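Local coordinates for protein DNA polymerase (Pyrobaculum calidifontis, PDB 5MDN) that probably extends DNA as a family B, DNA-directed DNA polymerase, adding deoxyribonucleotides from their triphosphates with release of diphosphate, in a hyperthermophilic archaeon, at residues E65-V70 / I80-V85; V165-I170 / D335-T340. All coordinates share one frame; numbering follows the deposited sequence.

Interaction 1 of 2, residues E65-V70 / I80-V85; sequences EAVEVV and IFLKVV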
ATOM      1  N   GLU A  65      29.083   0.487  24.341  1.00 58.24           N
ATOM      2  CA  GLU A  65      29.919  -0.682  24.085  1.00 59.58           C
ATOM      3  C   GLU A  65      31.299  -0.273  23.585  1.00 58.52           C
ATOM      4  O   GLU A  65      32.320  -0.779  24.067  1.00 63.10           O
ATOM      5  CB  GLU A  65      29.234  -1.606  23.077  1.00 64.37           C
ATOM      6  CG  GLU A  65      29.935  -2.940  22.875  1.00 70.14           C
ATOM      7  CD  GLU A  65      29.604  -3.947  23.958  1.00 75.91           C
ATOM      8  OE1 GLU A  65      28.482  -3.887  24.506  1.00 78.14           O
ATOM      9  OE2 GLU A  65      30.465  -4.800  24.262  1.00 82.20           O
ATOM     10  N   ALA A  66      31.351   0.648  22.627  1.00 57.47           N
ATOM     11  CA  ALA A  66      32.611   1.116  22.063  1.00 57.03           C
ATOM     12  C   ALA A  66      32.338   2.386  21.269  1.00 56.14           C
ATOM     13  O   ALA A  66      31.191   2.715  20.960  1.00 55.31           O
ATOM     14  CB  ALA A  66      33.266   0.050  21.178  1.00 54.67           C
ATOM     15  N   VAL A  67      33.416   3.098  20.948  1.00 55.62           N
ATOM     16  CA  VAL A  67      33.386   4.228  20.023  1.00 56.36           C
ATOM     17  C   VAL A  67      34.550   4.046  19.060  1.00 62.50           C
ATOM     18  O   VAL A  67      35.713   4.239  19.441  1.00 68.41           O
ATOM     19  CB  VAL A  67      33.474   5.581  20.742  1.00 51.10           C
ATOM     20  CG1 VAL A  67      33.609   6.706  19.732  1.00 49.02           C
ATOM     21  CG2 VAL A  67      32.245   5.799  21.613  1.00 50.23           C
ATOM     22  N   GLU A  68      34.248   3.657  17.828  1.00 58.65           N
ATOM     23  CA  GLU A  68      35.265   3.412  16.818  1.00 59.80           C
ATOM     24  C   GLU A  68      35.376   4.598  15.867  1.00 60.04           C
ATOM     25  O   GLU A  68      34.467   5.424  15.752  1.00 59.25           O
ATOM     26  CB  GLU A  68      34.947   2.137  16.030  1.00 63.32           C
ATOM     27  CG  GLU A  68      34.832   0.887  16.888  1.00 68.06           C
ATOM     28  CD  GLU A  68      34.385  -0.325  16.093  1.00 75.19           C
ATOM     29  OE1 GLU A  68      34.096  -0.171  14.887  1.00 78.82           O
ATOM     30  OE2 GLU A  68      34.314  -1.428  16.675  1.00 81.99           O
ATOM     31  N   VAL A  69      36.516   4.673  15.186  1.00 63.70           N
ATOM     32  CA  VAL A  69      36.755   5.655  14.135  1.00 60.93           C
ATOM     33  C   VAL A  69      36.673   4.927  12.801  1.00 56.55           C
ATOM     34  O   VAL A  69      37.414   3.964  12.562  1.00 50.80           O
ATOM     35  CB  VAL A  69      38.114   6.350  14.307  1.00 60.99           C
ATOM     36  CG1 VAL A  69      38.268   7.467  13.291  1.00 61.27           C
ATOM     37  CG2 VAL A  69      38.260   6.885  15.725  1.00 61.85           C
ATOM     38  N   VAL A  70      35.773   5.385  11.929  1.00 57.17           N
ATOM     39  CA  VAL A  70      35.555   4.754  10.636  1.00 60.44           C
ATOM     40  C   VAL A  70      35.669   5.800   9.537  1.00 61.51           C
ATOM     41  O   VAL A  70      35.482   6.999   9.758  1.00 56.19           O
ATOM     42  CB  VAL A  70      34.186   4.042  10.560  1.00 60.58           C
ATOM     43  CG1 VAL A  70      34.155   2.846  11.501  1.00 59.66           C
ATOM     44  CG2 VAL A  70      33.059   5.014  10.888  1.00 59.88           C
ATOM     45  N   ILE A  80      35.386  11.117   7.650  1.00 65.93           N
ATOM     46  CA  ILE A  80      35.632  10.359   8.872  1.00 63.81           C
ATOM     47  C   ILE A  80      34.421  10.489   9.786  1.00 61.94           C
ATOM     48  O   ILE A  80      33.817  11.566   9.889  1.00 60.43           O
ATOM     49  CB  ILE A  80      36.916  10.849   9.568  1.00 63.49           C
ATOM     50  CG1 ILE A  80      38.126  10.656   8.651  1.00 60.80           C
ATOM     51  CG2 ILE A  80      37.135  10.128  10.890  1.00 66.09           C
ATOM     52  CD1 ILE A  80      38.553   9.212   8.497  1.00 59.73           C
ATOM     53  N   PHE A  81      34.067   9.394  10.460  1.00 61.37           N
ATOM     54  CA  PHE A  81      32.979   9.383  11.428  1.00 64.28           C
ATOM     55  C   PHE A  81      33.419   8.677  12.703  1.00 62.06           C
ATOM     56  O   PHE A  81      34.343   7.859  12.704  1.00 60.84           O
ATOM     57  CB  PHE A  81      31.728   8.669  10.886  1.00 64.88           C
ATOM     58  CG  PHE A  81      31.120   9.320   9.681  1.00 64.24           C
ATOM     59  CD1 PHE A  81      30.236  10.374   9.821  1.00 63.81           C
ATOM     60  CD2 PHE A  81      31.405   8.854   8.409  1.00 62.80           C
ATOM     61  CE1 PHE A  81      29.662  10.969   8.718  1.00 61.43           C
ATOM     62  CE2 PHE A  81      30.833   9.444   7.301  1.00 61.42           C
ATOM     63  CZ  PHE A  81      29.959  10.504   7.456  1.00 61.11           C
ATOM     64  N   LEU A  82      32.739   9.015  13.795  1.00 60.55           N
ATOM     65  CA  LEU A  82      32.759   8.207  15.006  1.00 60.62           C
ATOM     66  C   LEU A  82      31.584   7.238  14.959  1.00 57.46           C
ATOM     67  O   LEU A  82      30.433   7.659  14.810  1.00 58.96           O
ATOM     68  CB  LEU A  82      32.683   9.083  16.256  1.00 61.64           C
ATOM     69  CG  LEU A  82      33.828  10.066  16.510  1.00 63.57           C
ATOM     70  CD1 LEU A  82      33.684  10.702  17.885  1.00 63.23           C
ATOM     71  CD2 LEU A  82      35.178   9.378  16.374  1.00 64.38           C
ATOM     72  N   LYS A  83      31.872   5.946  15.090  1.00 54.84           N
ATOM     73  CA  LYS A  83      30.833   4.918  15.118  1.00 52.31           C
ATOM     74  C   LYS A  83      30.534   4.595  16.579  1.00 52.85           C
ATOM     75  O   LYS A  83      31.191   3.761  17.203  1.00 55.11           O
ATOM     76  CB  LYS A  83      31.265   3.684  14.333  1.00 48.70           C
ATOM     77  CG  LYS A  83      30.213   2.586  14.293  1.00 45.96           C
ATOM     78  CD  LYS A  83      30.771   1.282  13.747  1.00 43.78           C
ATOM     79  CE  LYS A  83      29.661   0.263  13.525  1.00 42.16           C
ATOM     80  NZ  LYS A  83      30.197  -1.090  13.214  1.00 42.21           N
ATOM     81  N   VAL A  84      29.528   5.271  17.128  1.00 50.85           N
ATOM     82  CA  VAL A  84      29.130   5.063  18.516  1.00 51.88           C
ATOM     83  C   VAL A  84      28.269   3.810  18.590  1.00 50.94           C
ATOM     84  O   VAL A  84      27.256   3.699  17.892  1.00 53.16           O
ATOM     85  CB  VAL A  84      28.371   6.282  19.059  1.00 53.52           C
ATOM     86  CG1 VAL A  84      27.928   6.031  20.491  1.00 54.28           C
ATOM     87  CG2 VAL A  84      29.231   7.535  18.959  1.00 54.82           C
ATOM     88  N   VAL A  85      28.664   2.870  19.442  1.00 50.96           N
ATOM     89  CA  VAL A  85      28.019   1.566  19.540  1.00 51.54           C
ATOM     90  C   VAL A  85      27.364   1.473  20.912  1.00 54.37           C
ATOM     91  O   VAL A  85      28.052   1.407  21.939  1.00 56.19           O
ATOM     92  CB  VAL A  85      29.012   0.419  19.317  1.00 50.41           C
ATOM     93  CG1 VAL A  85      28.284  -0.918  19.301  1.00 50.59           C
ATOM     94  CG2 VAL A  85      29.780   0.630  18.020  1.00 49.55           C
TER

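Interaction 2 of 2, residues V165-I170 / D335-T340; sequences VLAFDI and DDVRST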
ATOM      1  N   VAL A 165      -0.676 -21.128   4.021  1.00 62.70           N
ATOM      2  CA  VAL A 165      -1.369 -19.847   4.014  1.00 59.13           C
ATOM      3  C   VAL A 165      -2.729 -20.021   4.671  1.00 60.00           C
ATOM      4  O   VAL A 165      -3.426 -21.015   4.433  1.00 65.24           O
ATOM      5  CB  VAL A 165      -1.511 -19.302   2.580  1.00 58.28           C
ATOM      6  CG1 VAL A 165      -2.113 -17.910   2.590  1.00 59.44           C
ATOM      7  CG2 VAL A 165      -0.160 -19.301   1.877  1.00 58.12           C
ATOM      8  N   LEU A 166      -3.104 -19.050   5.502  1.00 58.18           N
ATOM      9  CA  LEU A 166      -4.390 -19.045   6.186  1.00 56.75           C
ATOM     10  C   LEU A 166      -5.074 -17.708   5.943  1.00 56.96           C
ATOM     11  O   LEU A 166      -4.545 -16.658   6.324  1.00 59.37           O
ATOM     12  CB  LEU A 166      -4.217 -19.286   7.688  1.00 58.68           C
ATOM     13  CG  LEU A 166      -5.508 -19.233   8.508  1.00 61.48           C
ATOM     14  CD1 LEU A 166      -6.157 -20.602   8.575  1.00 62.49           C
ATOM     15  CD2 LEU A 166      -5.253 -18.677   9.901  1.00 61.84           C
ATOM     16  N   ALA A 167      -6.242 -17.750   5.309  1.00 57.86           N
ATOM     17  CA  ALA A 167      -7.114 -16.592   5.188  1.00 56.69           C
ATOM     18  C   ALA A 167      -8.155 -16.624   6.300  1.00 56.71           C
ATOM     19  O   ALA A 167      -8.621 -17.692   6.706  1.00 54.97           O
ATOM     20  CB  ALA A 167      -7.801 -16.563   3.821  1.00 56.55           C
ATOM     21  N   PHE A 168      -8.516 -15.444   6.796  1.00 56.68           N
ATOM     22  CA  PHE A 168      -9.518 -15.362   7.847  1.00 57.15           C
ATOM     23  C   PHE A 168     -10.335 -14.090   7.682  1.00 62.73           C
ATOM     24  O   PHE A 168      -9.831 -13.058   7.228  1.00 65.02           O
ATOM     25  CB  PHE A 168      -8.876 -15.422   9.241  1.00 56.18           C
ATOM     26  CG  PHE A 168      -8.362 -14.099   9.739  1.00 54.40           C
ATOM     27  CD1 PHE A 168      -7.176 -13.568   9.258  1.00 52.57           C
ATOM     28  CD2 PHE A 168      -9.059 -13.394  10.708  1.00 53.05           C
ATOM     29  CE1 PHE A 168      -6.702 -12.353   9.726  1.00 51.42           C
ATOM     30  CE2 PHE A 168      -8.590 -12.180  11.179  1.00 51.96           C
ATOM     31  CZ  PHE A 168      -7.412 -11.660  10.687  1.00 50.72           C
ATOM     32  N   ASP A 169     -11.610 -14.186   8.051  1.00 60.37           N
ATOM     33  CA  ASP A 169     -12.543 -13.071   8.006  1.00 63.10           C
ATOM     34  C   ASP A 169     -13.403 -13.117   9.260  1.00 58.73           C
ATOM     35  O   ASP A 169     -13.664 -14.192   9.807  1.00 58.13           O
ATOM     36  CB  ASP A 169     -13.418 -13.126   6.744  1.00 67.93           C
ATOM     37  CG  ASP A 169     -14.183 -11.843   6.508  1.00 78.15           C
ATOM     38  OD1 ASP A 169     -13.549 -10.820   6.176  1.00 89.20           O
ATOM     39  OD2 ASP A 169     -15.422 -11.858   6.656  1.00 80.51           O
ATOM     40  N   ILE A 170     -13.845 -11.943   9.715  1.00 62.28           N
ATOM     41  CA  ILE A 170     -14.699 -11.846  10.890  1.00 61.92           C
ATOM     42  C   ILE A 170     -15.894 -10.955  10.581  1.00 65.97           C
ATOM     43  O   ILE A 170     -15.871 -10.134   9.662  1.00 75.28           O
ATOM     44  CB  ILE A 170     -13.952 -11.302  12.130  1.00 58.51           C
ATOM     45  CG1 ILE A 170     -13.770  -9.787  12.025  1.00 56.60           C
ATOM     46  CG2 ILE A 170     -12.603 -11.988  12.300  1.00 59.08           C
ATOM     47  CD1 ILE A 170     -13.198  -9.157  13.275  1.00 55.72           C
ATOM     48  N   ASP A 335     -18.097 -16.297   1.411  1.00 68.84           N
ATOM     49  CA  ASP A 335     -17.700 -15.610   0.187  1.00 70.80           C
ATOM     50  C   ASP A 335     -16.626 -14.564   0.455  1.00 65.97           C
ATOM     51  O   ASP A 335     -15.806 -14.278  -0.425  1.00 64.07           O
ATOM     52  CB  ASP A 335     -18.920 -14.976  -0.480  1.00 78.53           C
ATOM     53  CG  ASP A 335     -19.825 -16.003  -1.133  1.00 85.69           C
ATOM     54  OD1 ASP A 335     -19.334 -17.105  -1.460  1.00 88.39           O
ATOM     55  OD2 ASP A 335     -21.026 -15.713  -1.321  1.00 83.79           O
ATOM     56  N   ASP A 336     -16.617 -13.978   1.654  1.00 66.50           N
ATOM     57  CA  ASP A 336     -15.532 -13.078   2.033  1.00 63.82           C
ATOM     58  C   ASP A 336     -14.199 -13.816   2.094  1.00 62.31           C
ATOM     59  O   ASP A 336     -13.228 -13.429   1.435  1.00 61.00           O
ATOM     60  CB  ASP A 336     -15.844 -12.416   3.377  1.00 64.65           C
ATOM     61  CG  ASP A 336     -16.787 -11.237   3.247  1.00 67.17           C
ATOM     62  OD1 ASP A 336     -16.878 -10.665   2.142  1.00 68.73           O
ATOM     63  OD2 ASP A 336     -17.432 -10.873   4.253  1.00 73.18           O
ATOM     64  N   VAL A 337     -14.136 -14.887   2.890  1.00 59.92           N
ATOM     65  CA  VAL A 337     -12.867 -15.584   3.099  1.00 61.74           C
ATOM     66  C   VAL A 337     -12.422 -16.310   1.833  1.00 61.99           C
ATOM     67  O   VAL A 337     -11.219 -16.434   1.574  1.00 64.79           O
ATOM     68  CB  VAL A 337     -12.970 -16.537   4.306  1.00 64.05           C
ATOM     69  CG1 VAL A 337     -13.867 -17.732   3.996  1.00 65.63           C
ATOM     70  CG2 VAL A 337     -11.586 -16.997   4.744  1.00 65.70           C
ATOM     71  N   ARG A 338     -13.366 -16.796   1.021  1.00 63.40           N
ATOM     72  CA  ARG A 338     -12.989 -17.409  -0.249  1.00 60.82           C
ATOM     73  C   ARG A 338     -12.411 -16.375  -1.207  1.00 58.34           C
ATOM     74  O   ARG A 338     -11.465 -16.667  -1.948  1.00 57.55           O
ATOM     75  CB  ARG A 338     -14.187 -18.121  -0.876  1.00 63.30           C
ATOM     76  CG  ARG A 338     -14.425 -19.517  -0.316  1.00 66.28           C
ATOM     77  CD  ARG A 338     -15.897 -19.898  -0.329  1.00 70.84           C
ATOM     78  NE  ARG A 338     -16.082 -21.341  -0.472  1.00 75.63           N
ATOM     79  CZ  ARG A 338     -17.211 -21.982  -0.186  1.00 77.68           C
ATOM     80  NH1 ARG A 338     -18.262 -21.310   0.265  1.00 75.09           N
ATOM     81  NH2 ARG A 338     -17.288 -23.296  -0.347  1.00 80.31           N
ATOM     82  N   SER A 339     -12.972 -15.163  -1.214  1.00 60.42           N
ATOM     83  CA  SER A 339     -12.385 -14.083  -2.003  1.00 60.70           C
ATOM     84  C   SER A 339     -11.024 -13.672  -1.450  1.00 58.73           C
ATOM     85  O   SER A 339     -10.099 -13.379  -2.217  1.00 58.13           O
ATOM     86  CB  SER A 339     -13.335 -12.888  -2.040  1.00 61.53           C
ATOM     87  OG  SER A 339     -14.532 -13.209  -2.725  1.00 62.41           O
ATOM     88  N   THR A 340     -10.890 -13.631  -0.120  1.00 58.49           N
ATOM     89  CA  THR A 340      -9.630 -13.222   0.493  1.00 55.13           C
ATOM     90  C   THR A 340      -8.496 -14.162   0.100  1.00 53.40           C
ATOM     91  O   THR A 340      -7.415 -13.718  -0.302  1.00 53.92           O
ATOM     92  CB  THR A 340      -9.780 -13.164   2.013  1.00 55.27           C
ATOM     93  OG1 THR A 340     -10.774 -12.191   2.361  1.00 56.31           O
ATOM     94  CG2 THR A 340      -8.458 -12.784   2.665  1.00 55.31           C
TER

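Interaction 1 of 2, residues E65-V70 / I80-V85
A classic beta bulge opens this antiparallel ladder: E65 and A66 both face V85, so one residue on 80-85 is matched by two on 65-70. V85 O takes the E65 N-H nearly along its C=O axis, at 2.8 Å between N and O, while the A66 N-H reaches the same oxygen only weakly. Beyond the bulge the register is regular. The bonds between V70 and F81 are the straightest, with V70 N to F81 O at 174° at the hydrogen and both donors in the acceptor carbonyl plane. At E68 and K83 the donors instead stand above those planes.

On the face of E68, V70, K83 and F81, the E68 and K83 side chains run side by side in the same direction. E68 OE1 meets the K83 methylene CD at 3.8 Å, yet K83 NZ remains 4.3 Å from OE1, beyond a salt bridge; the extended lysine also makes a cation-pi contact with Y41. The V70 and F81 side chains cross at about a right angle, V70 CG2 lying 3.9 Å from F81 CB. On the other face V69 CG2 lies alongside L82 CD2 at 4.0 Å, and V67, L82 and V84 pack on helix 51-58.

The hairpin thus rests chiefly on backbone bonding and aliphatic contacts, with the E68-K83 attraction probably only a modest electrostatic supplement.

Interaction 2 of 2, residues V165-I170 / D335-T340
This is a buried strand-on-helix contact in the exonuclease domain, where the central strand 165-172 of a mixed, RNase H-like sheet is crossed by helix 326-356. The short axes approach to 7.4 Å and run at 147° to each other. No hydrogen bond joins the two segments; an apolar patch and a pair of acids make up the contact.

The apolar part is small. V337 CG2, anti to its backbone N, lies 3.6 Å from A167 O and also touches A167 CB. T340 CG2 meets that same A167 CB at 4.0 Å. The threonine hydroxyl turns back into the helix, where T340 OG1 donates to D336 O at 2.9 Å, so its methyl is the branch offered to the strand.

D169 swings its carboxylate toward the helix, with CG anti to the backbone N (chi1 -168°). Its OD2 comes within 3.4 Å of D336 CB and 3.3 Å of D336 OD2, the two carboxylate planes being 61° apart. D336 OD1 forms a salt bridge with R308. A bound magnesium ion lies about 3 Å from the D169 side chain. D236, which with D169 belongs to a magnesium site seen in a structure of this protein, sits beside F168, which points to the opposite side of the strand. D169 opens an Asp-Ile-Glu sequence and D336 lies where the Exo III aspartate is expected, consistent with the exonuclease site of proofreading family B polymerases.

An alanine at D169 would remove the carboxylate and would probably weaken metal binding while leaving D336 without its acidic neighbour. Two acceptors so near each other would repel if both were charged, and magnesium and R308 are likely to offset that repulsion and favour the ionised forms.

Overall arrangement
Interaction 1 closes before interaction 2 opens along the chain, and the two never touch: their centres are 50 Å apart and their nearest atoms about 37 Å. They share no sheet or helix. The hairpin of interaction 1 forms one edge of an antiparallel sheet with strands 41-46 and 105-109, far from the annotated metal sites. Interaction 2 joins the sheet built on strand 165-172 to the long helix 326-356, nearer the centre of the chain. One contact is local, linking consecutive strands; the other brings together residues some 165 positions apart. The polymerase thus combines a peripheral hairpin, formed early in the sequence, with a buried contact beside a magnesium site of the exonuclease domain, built from parts far apart in sequence.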